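Local coordinates for putative phosphatase (Bacteroides thetaiotaomicron, PDB 3KYA), which is a putative phosphatase of unestablished activity that binds zinc ions and joins an IPT/TIG domain to what appears to be a six-bladed beta-propeller, at residues Gly142-Asp147 / Leu154-Asp159; His161-Leu166 / Pro177-Thr182; Asn186-Ile191 / Met207-Asp212. All coordinates share one frame; numbering follows the deposited sequence. Where two conformers were deposited one is given.

Contact 1 of 3, residues Gly142-Asp147 / Leu154-Asp159; sequences GRLAFD and LYICYD
L154 and F146 form a CH-pi contact: L154 CD1 stands over one face of the F146 ring, 4.1 Å from its centroid and 24° off the normal. That methyl is offset toward the rim, near F146 CD1 and CE1. On the same face of the sheet L144 and I156 lie side by side and point the same way, L144 CD2 packing on I156 CB at 3.8 Å. L144 CB also touches L154 CD1.

The opposite face carries A145, Y155, R143 and C157. Y155 CG is anti to the carbonyl carbon (chi1 -68°), and the ring turns its edge to D147, with Y155 CE2 4.1 Å from D147 CB. Four antiparallel backbone bonds, such as A145 N to Y155 O at 2.9 Å, hold the hairpin together. R143 bends away, giving NH1 to G142 O and N141.

Both faces meet neighbouring sheets, L144, F146 and L154 on V450 of strand 446-452, and A145, Y155 and C157 on I191 of strand 188-193. Charge gathers at the end of the hairpin, where a water lies 2.6 Å from D147 OD2 and 2.7 Å from Y155 OH; the salt bridge from R228 would tend to keep this carboxylate ionised.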
loop_
_atom_site.group_PDB
_atom_site.type_symbol
_atom_site.label_atom_id
_atom_site.label_comp_id
_atom_site.label_asym_id
_atom_site.label_seq_id
_atom_site.Cartn_x
_atom_site.Cartn_y
_atom_site.Cartn_z
ATOM N N GLY A 142 -4.525 -7.585 29.749
ATOM C CA GLY A 142 -4.855 -8.987 29.472
ATOM C C GLY A 142 -4.423 -9.562 28.144
ATOM O O GLY A 142 -3.932 -8.840 27.275
ATOM N N ARG A 143 -4.549 -10.887 28.032
ATOM C CA ARG A 143 -4.281 -11.630 26.804
ATOM C C ARG A 143 -5.421 -12.613 26.550
ATOM O O ARG A 143 -6.025 -13.147 27.481
ATOM C CB ARG A 143 -2.959 -12.389 26.879
ATOM C CG ARG A 143 -1.731 -11.489 26.983
ATOM C CD ARG A 143 -1.519 -10.664 25.712
ATOM N NE ARG A 143 -0.242 -9.963 25.751
ATOM C CZ ARG A 143 -0.002 -8.843 26.431
ATOM N NH1 ARG A 143 -0.949 -8.255 27.155
ATOM N NH2 ARG A 143 1.204 -8.302 26.382
ATOM N N LEU A 144 -5.677 -12.870 25.281
ATOM C CA LEU A 144 -6.771 -13.725 24.851
ATOM C C LEU A 144 -6.319 -15.033 24.205
ATOM O O LEU A 144 -5.275 -15.083 23.550
ATOM C CB LEU A 144 -7.626 -12.949 23.840
ATOM C CG LEU A 144 -8.378 -11.703 24.306
ATOM C CD1 LEU A 144 -9.009 -10.976 23.096
ATOM C CD2 LEU A 144 -9.457 -12.032 25.355
ATOM N N ALA A 145 -7.121 -16.092 24.364
ATOM C CA ALA A 145 -6.843 -17.376 23.703
ATOM C C ALA A 145 -8.083 -18.246 23.582
ATOM O O ALA A 145 -8.803 -18.436 24.565
ATOM C CB ALA A 145 -5.726 -18.156 24.445
ATOM N N PHE A 146 -8.359 -18.734 22.376
ATOM C CA PHE A 146 -9.459 -19.673 22.164
ATOM C C PHE A 146 -9.106 -21.088 22.611
ATOM O O PHE A 146 -7.962 -21.512 22.491
ATOM C CB PHE A 146 -9.801 -19.860 20.676
ATOM C CG PHE A 146 -10.447 -18.675 20.006
ATOM C CD1 PHE A 146 -11.723 -18.267 20.366
ATOM C CD2 PHE A 146 -9.803 -18.016 18.967
ATOM C CE1 PHE A 146 -12.335 -17.195 19.722
ATOM C CE2 PHE A 146 -10.407 -16.939 18.331
ATOM C CZ PHE A 146 -11.664 -16.532 18.707
ATOM N N ASP A 147 -10.110 -21.843 23.061
ATOM C CA ASP A 147 -9.941 -23.273 23.265
ATOM C C ASP A 147 -9.821 -23.857 21.841
ATOM O O ASP A 147 -10.753 -23.718 21.055
ATOM C CB ASP A 147 -11.154 -23.848 23.994
ATOM C CG ASP A 147 -11.063 -25.357 24.241
ATOM O OD1 ASP A 147 -10.269 -26.053 23.582
ATOM O OD2 ASP A 147 -11.837 -25.863 25.102
ATOM N N LEU A 154 -13.664 -18.448 24.599
ATOM C CA LEU A 154 -12.575 -17.482 24.541
ATOM C C LEU A 154 -12.108 -17.170 25.964
ATOM O O LEU A 154 -12.866 -16.599 26.775
ATOM C CB LEU A 154 -13.039 -16.205 23.837
ATOM C CG LEU A 154 -11.999 -15.097 23.705
ATOM C CD1 LEU A 154 -10.751 -15.594 22.932
ATOM C CD2 LEU A 154 -12.622 -13.875 23.025
ATOM N N TYR A 155 -10.882 -17.574 26.282
ATOM C CA TYR A 155 -10.317 -17.350 27.615
ATOM C C TYR A 155 -9.523 -16.047 27.649
ATOM O O TYR A 155 -8.926 -15.613 26.636
ATOM C CB TYR A 155 -9.426 -18.528 28.050
ATOM C CG TYR A 155 -10.156 -19.837 28.326
ATOM C CD1 TYR A 155 -10.848 -20.041 29.522
ATOM C CD2 TYR A 155 -10.149 -20.879 27.393
ATOM C CE1 TYR A 155 -11.527 -21.237 29.773
ATOM C CE2 TYR A 155 -10.826 -22.088 27.641
ATOM C CZ TYR A 155 -11.498 -22.261 28.845
ATOM O OH TYR A 155 -12.175 -23.444 29.109
ATOM N N ILE A 156 -9.522 -15.423 28.819
ATOM C CA ILE A 156 -8.767 -14.205 29.054
ATOM C C ILE A 156 -8.025 -14.320 30.385
ATOM O O ILE A 156 -8.608 -14.709 31.406
ATOM C CB ILE A 156 -9.673 -12.937 29.007
ATOM C CG1 ILE A 156 -8.836 -11.659 29.185
ATOM C CG2 ILE A 156 -10.838 -13.027 30.031
ATOM C CD1 ILE A 156 -9.588 -10.366 28.844
ATOM N N CYS A 157 -6.726 -14.025 30.344
ATOM C CA CYS A 157 -5.891 -14.007 31.532
ATOM C C CYS A 157 -5.412 -12.581 31.737
ATOM O O CYS A 157 -5.279 -11.800 30.768
ATOM C CB CYS A 157 -4.714 -14.978 31.440
ATOM S SG CYS A 157 -3.497 -14.655 30.155
ATOM N N TYR A 158 -5.131 -12.257 32.993
ATOM C CA TYR A 158 -4.805 -10.897 33.389
ATOM C C TYR A 158 -3.580 -10.745 34.257
ATOM O O TYR A 158 -3.359 -11.518 35.179
ATOM C CB TYR A 158 -5.935 -10.340 34.254
ATOM C CG TYR A 158 -7.310 -10.308 33.636
ATOM C CD1 TYR A 158 -7.658 -9.307 32.739
ATOM C CD2 TYR A 158 -8.277 -11.231 34.000
ATOM C CE1 TYR A 158 -8.923 -9.240 32.196
ATOM C CE2 TYR A 158 -9.567 -11.175 33.456
ATOM C CZ TYR A 158 -9.873 -10.181 32.539
ATOM O OH TYR A 158 -11.137 -10.102 31.992
ATOM N N ASP A 159 -2.828 -9.687 33.993
ATOM C CA ASP A 159 -1.718 -9.314 34.821
ATOM C C ASP A 159 -2.295 -8.406 35.921
ATOM O O ASP A 159 -2.401 -7.185 35.730
ATOM C CB ASP A 159 -0.667 -8.596 33.963
ATOM C CG ASP A 159 0.594 -8.228 34.736
ATOM O OD1 ASP A 159 0.643 -8.397 35.971
ATOM O OD2 ASP A 159 1.554 -7.743 34.093
HETATM O O HOH W 1 -13.275 -24.890 27.074
#

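Contact 2 of 3, residues His161-Leu166 / Pro177-Thr182; sequences HKAIQL and PLNINT. With ZN (zinc ion), chain Y; EDO (1,2-ethanediol), chain M.
K162 sets CG anti to its backbone N (chi1 -168°) and stays extended beyond it, while I180 turns CG1 between its own N and carbonyl carbon (chi1 49°), and the two side chains cross. I180 CG1 comes 3.5 Å from K162 O. The lysine's polar contacts are doubtful, since they hold for one of two deposited conformers: in it NZ reaches N181 O at 2.9 Å, from above the carbonyl plane, and bonds I183 O and a water that accepts from NZ and donates to N181 OD1.

Between these segments one bridge is formed, and the ladder continues from L166 to S175. I164 and L178 form an antiparallel hydrogen-bonded pair in which I164 N meets L178 O at 2.9 Å, in the carbonyl plane (N-H...O 156°). Their side chains pack through I164 CB and L178 CB, 3.9 Å apart. P177 fills the next position: CD lies 3.5 Å from I164 O and 4.0 Å from L166 CB.

H161, just before the corner at K162, binds a zinc ion through ND1 at 2.1 Å, alongside a water and two ligand atoms from elsewhere; its ring stacks on W122.

The contact lies in the hairpin of strands 161-168 and 173-178. Strand 153-159 flanks 161-168 on its other edge, bonding I156 to Q165, and strand 188-193 of the next sheet packs I191 on I164 and I188 on I180.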
loop_
_atom_site.group_PDB
_atom_site.type_symbol
_atom_site.label_atom_id
_atom_site.label_comp_id
_atom_site.label_asym_id
_atom_site.label_seq_id
_atom_site.Cartn_x
_atom_site.Cartn_y
_atom_site.Cartn_z
ATOM N N HIS A 161 -5.235 -9.770 38.071
ATOM C CA HIS A 161 -6.527 -10.386 38.474
ATOM C C HIS A 161 -6.237 -11.882 38.442
ATOM O O HIS A 161 -5.885 -12.416 37.394
ATOM C CB HIS A 161 -7.658 -9.995 37.534
ATOM C CG HIS A 161 -9.002 -10.487 37.961
ATOM N ND1 HIS A 161 -9.767 -9.834 38.903
ATOM C CD2 HIS A 161 -9.712 -11.579 37.587
ATOM C CE1 HIS A 161 -10.904 -10.491 39.072
ATOM N NE2 HIS A 161 -10.892 -11.559 38.292
ATOM N N LYS A 162 -6.429 -12.543 39.592
ATOM C CA LYS A 162 -6.038 -13.960 39.779
ATOM C C LYS A 162 -7.057 -15.040 39.379
ATOM O O LYS A 162 -7.052 -16.129 39.949
ATOM C CB LYS A 162 -5.591 -14.213 41.226
ATOM C CG LYS A 162 -4.910 -15.570 41.374
ATOM C CD LYS A 162 -4.393 -15.844 42.770
ATOM C CE LYS A 162 -3.969 -17.298 42.885
ATOM N NZ LYS A 162 -3.554 -17.696 44.252
ATOM N N ALA A 163 -8.007 -14.693 38.530
ATOM C CA ALA A 163 -8.871 -15.676 37.886
ATOM C C ALA A 163 -8.702 -15.585 36.371
ATOM O O ALA A 163 -8.532 -14.493 35.828
ATOM C CB ALA A 163 -10.336 -15.457 38.285
ATOM N N ILE A 164 -8.684 -16.738 35.710
ATOM C CA ILE A 164 -8.726 -16.807 34.253
ATOM C C ILE A 164 -10.217 -16.934 33.924
ATOM O O ILE A 164 -10.893 -17.848 34.393
ATOM C CB ILE A 164 -7.916 -17.987 33.686
ATOM C CG1 ILE A 164 -6.422 -17.748 33.897
ATOM C CG2 ILE A 164 -8.224 -18.205 32.179
ATOM C CD1 ILE A 164 -5.557 -18.953 33.552
ATOM N N GLN A 165 -10.736 -15.995 33.149
ATOM C CA GLN A 165 -12.157 -15.973 32.816
ATOM C C GLN A 165 -12.472 -16.600 31.467
ATOM O O GLN A 165 -11.613 -16.694 30.579
ATOM C CB GLN A 165 -12.673 -14.531 32.858
ATOM C CG GLN A 165 -12.638 -13.905 34.254
ATOM C CD GLN A 165 -13.313 -12.542 34.287
ATOM O OE1 GLN A 165 -12.957 -11.636 33.528
ATOM N NE2 GLN A 165 -14.300 -12.392 35.172
ATOM N N LEU A 166 -13.719 -17.055 31.354
ATOM C CA LEU A 166 -14.259 -17.629 30.141
ATOM C C LEU A 166 -15.308 -16.684 29.569
ATOM O O LEU A 166 -16.322 -16.401 30.223
ATOM C CB LEU A 166 -14.926 -18.977 30.429
ATOM C CG LEU A 166 -15.695 -19.599 29.262
ATOM C CD1 LEU A 166 -14.804 -19.826 28.031
ATOM C CD2 LEU A 166 -16.355 -20.907 29.707
ATOM N N PRO A 177 -14.075 -19.645 35.771
ATOM C CA PRO A 177 -13.921 -21.061 36.147
ATOM C C PRO A 177 -12.569 -21.453 36.762
ATOM O O PRO A 177 -12.495 -22.461 37.477
ATOM C CB PRO A 177 -14.104 -21.788 34.810
ATOM C CG PRO A 177 -13.612 -20.793 33.783
ATOM C CD PRO A 177 -14.006 -19.446 34.308
ATOM N N LEU A 178 -11.528 -20.683 36.479
ATOM C CA LEU A 178 -10.177 -20.992 36.925
ATOM C C LEU A 178 -9.672 -19.997 37.961
ATOM O O LEU A 178 -9.210 -18.904 37.622
ATOM C CB LEU A 178 -9.252 -21.026 35.705
ATOM C CG LEU A 178 -9.526 -22.161 34.713
ATOM C CD1 LEU A 178 -8.996 -21.850 33.314
ATOM C CD2 LEU A 178 -8.943 -23.477 35.269
ATOM N N ASN A 179 -9.764 -20.375 39.233
ATOM C CA ASN A 179 -9.291 -19.504 40.306
ATOM C C ASN A 179 -7.823 -19.734 40.675
ATOM O O ASN A 179 -7.284 -19.002 41.500
ATOM C CB ASN A 179 -10.215 -19.606 41.520
ATOM C CG ASN A 179 -11.552 -18.966 41.253
ATOM O OD1 ASN A 179 -11.655 -17.740 41.137
ATOM N ND2 ASN A 179 -12.583 -19.787 41.110
ATOM N N ILE A 180 -7.201 -20.736 40.050
ATOM C CA ILE A 180 -5.770 -21.048 40.187
ATOM C C ILE A 180 -5.181 -20.702 41.562
ATOM O O ILE A 180 -4.126 -20.063 41.670
ATOM C CB ILE A 180 -4.951 -20.376 39.025
ATOM C CG1 ILE A 180 -5.308 -18.903 38.865
ATOM C CG2 ILE A 180 -5.229 -21.070 37.710
ATOM C CD1 ILE A 180 -4.414 -18.158 37.847
ATOM N N ASN A 181 -5.857 -21.172 42.608
ATOM C CA ASN A 181 -5.470 -20.860 43.986
ATOM C C ASN A 181 -4.022 -21.179 44.363
ATOM O O ASN A 181 -3.447 -20.485 45.202
ATOM C CB ASN A 181 -6.446 -21.520 44.972
ATOM C CG ASN A 181 -7.816 -20.854 44.963
ATOM O OD1 ASN A 181 -7.924 -19.627 44.861
ATOM N ND2 ASN A 181 -8.863 -21.651 45.086
ATOM N N THR A 182 -3.427 -22.198 43.752
ATOM C CA THR A 182 -2.057 -22.575 44.098
ATOM C C THR A 182 -1.003 -21.681 43.424
ATOM O O THR A 182 0.159 -21.740 43.800
ATOM C CB THR A 182 -1.748 -24.068 43.789
ATOM O OG1 THR A 182 -1.801 -24.303 42.380
ATOM C CG2 THR A 182 -2.735 -24.986 44.504
HETATM ZN ZN ZN Y . -9.365 -8.139 40.082
HETATM C C1 EDO M . -7.213 -24.332 38.189
HETATM O O1 EDO M . -7.965 -23.230 38.732
HETATM C C2 EDO M . -7.080 -25.484 39.186
HETATM O O2 EDO M . -6.606 -24.964 40.440
HETATM O O HOH W 2 -6.171 -17.513 45.181
HETATM O O HOH W 3 -8.475 -6.601 39.255
#

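Contact 3 of 3, residues Asn186-Ile191 / Met207-Asp212. With EDO (1,2-ethanediol), chain B.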
loop_
_atom_site.group_PDB
_atom_site.type_symbol
_atom_site.label_atom_id
_atom_site.label_comp_id
_atom_site.label_asym_id
_atom_site.label_seq_id
_atom_site.Cartn_x
_atom_site.Cartn_y
_atom_site.Cartn_z
ATOM N N ASN A 186 -0.893 -12.865 41.142
ATOM C CA ASN A 186 -2.018 -12.503 40.279
ATOM C C ASN A 186 -1.528 -11.965 38.919
ATOM O O ASN A 186 -2.329 -11.504 38.094
ATOM C CB ASN A 186 -2.989 -11.538 40.988
ATOM C CG ASN A 186 -2.369 -10.194 41.353
ATOM O OD1 ASN A 186 -1.299 -9.827 40.884
ATOM N ND2 ASN A 186 -3.069 -9.448 42.190
ATOM N N ARG A 187 -0.214 -12.043 38.690
ATOM C CA ARG A 187 0.389 -11.592 37.435
ATOM C C ARG A 187 0.406 -12.745 36.424
ATOM O O ARG A 187 1.433 -13.393 36.228
ATOM C CB ARG A 187 1.808 -11.067 37.670
ATOM C CG ARG A 187 1.905 -9.908 38.663
ATOM C CD ARG A 187 3.208 -9.159 38.471
ATOM N NE ARG A 187 3.208 -8.525 37.154
ATOM C CZ ARG A 187 4.277 -8.033 36.536
ATOM N NH1 ARG A 187 5.467 -8.084 37.101
ATOM N NH2 ARG A 187 4.150 -7.493 35.339
ATOM N N ILE A 188 -0.736 -12.988 35.784
ATOM C CA ILE A 188 -0.888 -14.060 34.792
ATOM C C ILE A 188 -0.607 -13.439 33.421
ATOM O O ILE A 188 -1.199 -12.421 33.064
ATOM C CB ILE A 188 -2.294 -14.705 34.863
ATOM C CG1 ILE A 188 -2.715 -14.966 36.318
ATOM C CG2 ILE A 188 -2.356 -15.991 34.003
ATOM C CD1 ILE A 188 -1.760 -15.852 37.154
ATOM N N ARG A 189 0.306 -14.043 32.658
ATOM C CA ARG A 189 0.806 -13.442 31.417
ATOM C C ARG A 189 0.378 -14.056 30.074
ATOM O O ARG A 189 0.314 -13.342 29.072
ATOM C CB ARG A 189 2.339 -13.432 31.478
ATOM C CG ARG A 189 2.948 -12.645 32.665
ATOM C CD ARG A 189 2.540 -11.165 32.692
ATOM N NE ARG A 189 2.746 -10.492 31.405
ATOM C CZ ARG A 189 3.708 -9.611 31.103
ATOM N NH1 ARG A 189 4.617 -9.226 31.990
ATOM N NH2 ARG A 189 3.741 -9.074 29.885
ATOM N N SER A 190 0.096 -15.355 30.028
ATOM C CA SER A 190 -0.278 -15.974 28.755
ATOM C C SER A 190 -0.921 -17.328 28.909
ATOM O O SER A 190 -0.735 -18.024 29.915
ATOM C CB SER A 190 0.931 -16.132 27.813
ATOM O OG SER A 190 1.876 -17.075 28.296
ATOM N N ILE A 191 -1.681 -17.667 27.874
ATOM C CA ILE A 191 -2.360 -18.942 27.762
ATOM C C ILE A 191 -1.990 -19.583 26.428
ATOM O O ILE A 191 -2.065 -18.929 25.372
ATOM C CB ILE A 191 -3.898 -18.778 27.832
ATOM C CG1 ILE A 191 -4.342 -18.378 29.237
ATOM C CG2 ILE A 191 -4.590 -20.088 27.424
ATOM C CD1 ILE A 191 -5.845 -17.988 29.337
HETATM N N MSE A 207 -3.806 -26.853 29.126
HETATM C CA MSE A 207 -3.673 -25.404 29.047
HETATM C C MSE A 207 -2.348 -25.096 29.721
HETATM O O MSE A 207 -2.094 -25.590 30.824
HETATM C CB MSE A 207 -4.818 -24.708 29.782
HETATM C CG MSE A 207 -4.759 -23.174 29.713
HETATM SE SE MSE A 207 -6.112 -22.278 30.798
HETATM C CE MSE A 207 -7.740 -22.592 29.745
ATOM N N ILE A 208 -1.505 -24.304 29.055
ATOM C CA ILE A 208 -0.177 -23.948 29.544
ATOM C C ILE A 208 -0.215 -22.463 29.883
ATOM O O ILE A 208 -0.469 -21.633 29.008
ATOM C CB ILE A 208 0.898 -24.281 28.481
ATOM C CG1 ILE A 208 0.895 -25.794 28.181
ATOM C CG2 ILE A 208 2.286 -23.818 28.951
ATOM C CD1 ILE A 208 1.556 -26.200 26.871
ATOM N N VAL A 209 0.018 -22.141 31.151
ATOM C CA VAL A 209 -0.120 -20.794 31.672
ATOM C C VAL A 209 1.176 -20.217 32.225
ATOM O O VAL A 209 1.773 -20.790 33.149
ATOM C CB VAL A 209 -1.166 -20.777 32.809
ATOM C CG1 VAL A 209 -1.302 -19.378 33.402
ATOM C CG2 VAL A 209 -2.509 -21.298 32.306
ATOM N N ALA A 210 1.588 -19.070 31.672
ATOM C CA ALA A 210 2.792 -18.359 32.111
ATOM C C ALA A 210 2.448 -17.270 33.135
ATOM O O ALA A 210 1.450 -16.553 32.982
ATOM C CB ALA A 210 3.550 -17.741 30.880
ATOM N N ILE A 211 3.273 -17.146 34.181
ATOM C CA ILE A 211 3.065 -16.146 35.222
ATOM C C ILE A 211 4.371 -15.360 35.445
ATOM O O ILE A 211 5.441 -15.866 35.143
ATOM C CB ILE A 211 2.571 -16.765 36.554
ATOM C CG1 ILE A 211 3.671 -17.618 37.217
ATOM C CG2 ILE A 211 1.292 -17.576 36.315
ATOM C CD1 ILE A 211 3.332 -18.049 38.616
ATOM N N ASP A 212 4.252 -14.152 35.993
ATOM C CA ASP A 212 5.383 -13.199 36.172
ATOM C C ASP A 212 5.668 -13.058 37.664
ATOM O O ASP A 212 4.983 -12.316 38.373
ATOM C CB ASP A 212 5.001 -11.853 35.546
ATOM C CG ASP A 212 6.206 -10.969 35.219
ATOM O OD1 ASP A 212 7.256 -11.088 35.887
ATOM O OD2 ASP A 212 6.080 -10.146 34.272
HETATM C C1 EDO B . 8.411 -7.487 34.140
HETATM O O1 EDO B . 7.009 -7.776 34.289
HETATM C C2 EDO B . 9.237 -8.411 35.030
HETATM O O2 EDO B . 9.333 -9.719 34.461
HETATM O O HOH W 4 1.327 -19.712 28.025
#
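I188 carries the tight part of this contact, crossing two side chains of the opposite strand at once: CG2 meets V209 CG1 at 3.6 Å, and CD1 meets I211 CG2 at the same distance. Chi1 sets CG2 anti to the backbone N, toward V209, and chi2 (-57°) turns CD1 to I211. Further along, I191 CG2 rests on CG of the selenomethionine M207 at 3.8 Å. Between these pairs the register slips by one residue in a classic beta bulge: R189 and S190 both face A210. R189 N bonds firmly to A210 O (2.8 Å), whereas S190 N reaches the same oxygen only weakly. S190 OG sits close against A210 CB at 3.2 Å; its polar partners are A252 N and a water that bonds S190 OG and donates to I208 O.

The other end is polar and admits a small molecule. R187 is partly exposed, and its guanidinium stacks on the D212 carboxylate, planes 20° apart. D212 OD2 lies over one face, 3.4 Å from R187 NH2, so this is a pairing of charges without a directed N-H. R189 NH1 instead donates to D212 OD2 at 2.9 Å, on the lone pair away from the other oxygen, though the bond is bent (133°). A 1,2-ethanediol, probably from crystallisation, bonds R187 and D212. D159 pairs with R187 and E312 with R189, so both guanidiniums have a second carboxylate partner.

Strand 188-193 is the outermost of its four-stranded sheet, with 206-211 next and 220-227 beyond, where I226 meets V209. I188 and I191 pack on C157 of strand 153-159 in the preceding sheet.

Contact 1 comes first along the chain and closes the hairpin of strands 141-147 and 153-159. Contact 2 closes the following hairpin, 161-168 with 173-178, in the same sheet, where 153-159 and 161-168 are neighbours and Y158 OH reaches Q165 OE1. Beyond L178 the chain leaves that sheet, and contact 3 closes a longer connection between 188-193 and 206-211 in the next one. The three run in series, neither nested nor crossed. Contact 3 ties back to both: Y158 O pairs with I188 N, R143 CG packs on R189 O, and L178 CD1 packs on M207 SE. Together they join two successive sheets, consistent with adjacent propeller blades.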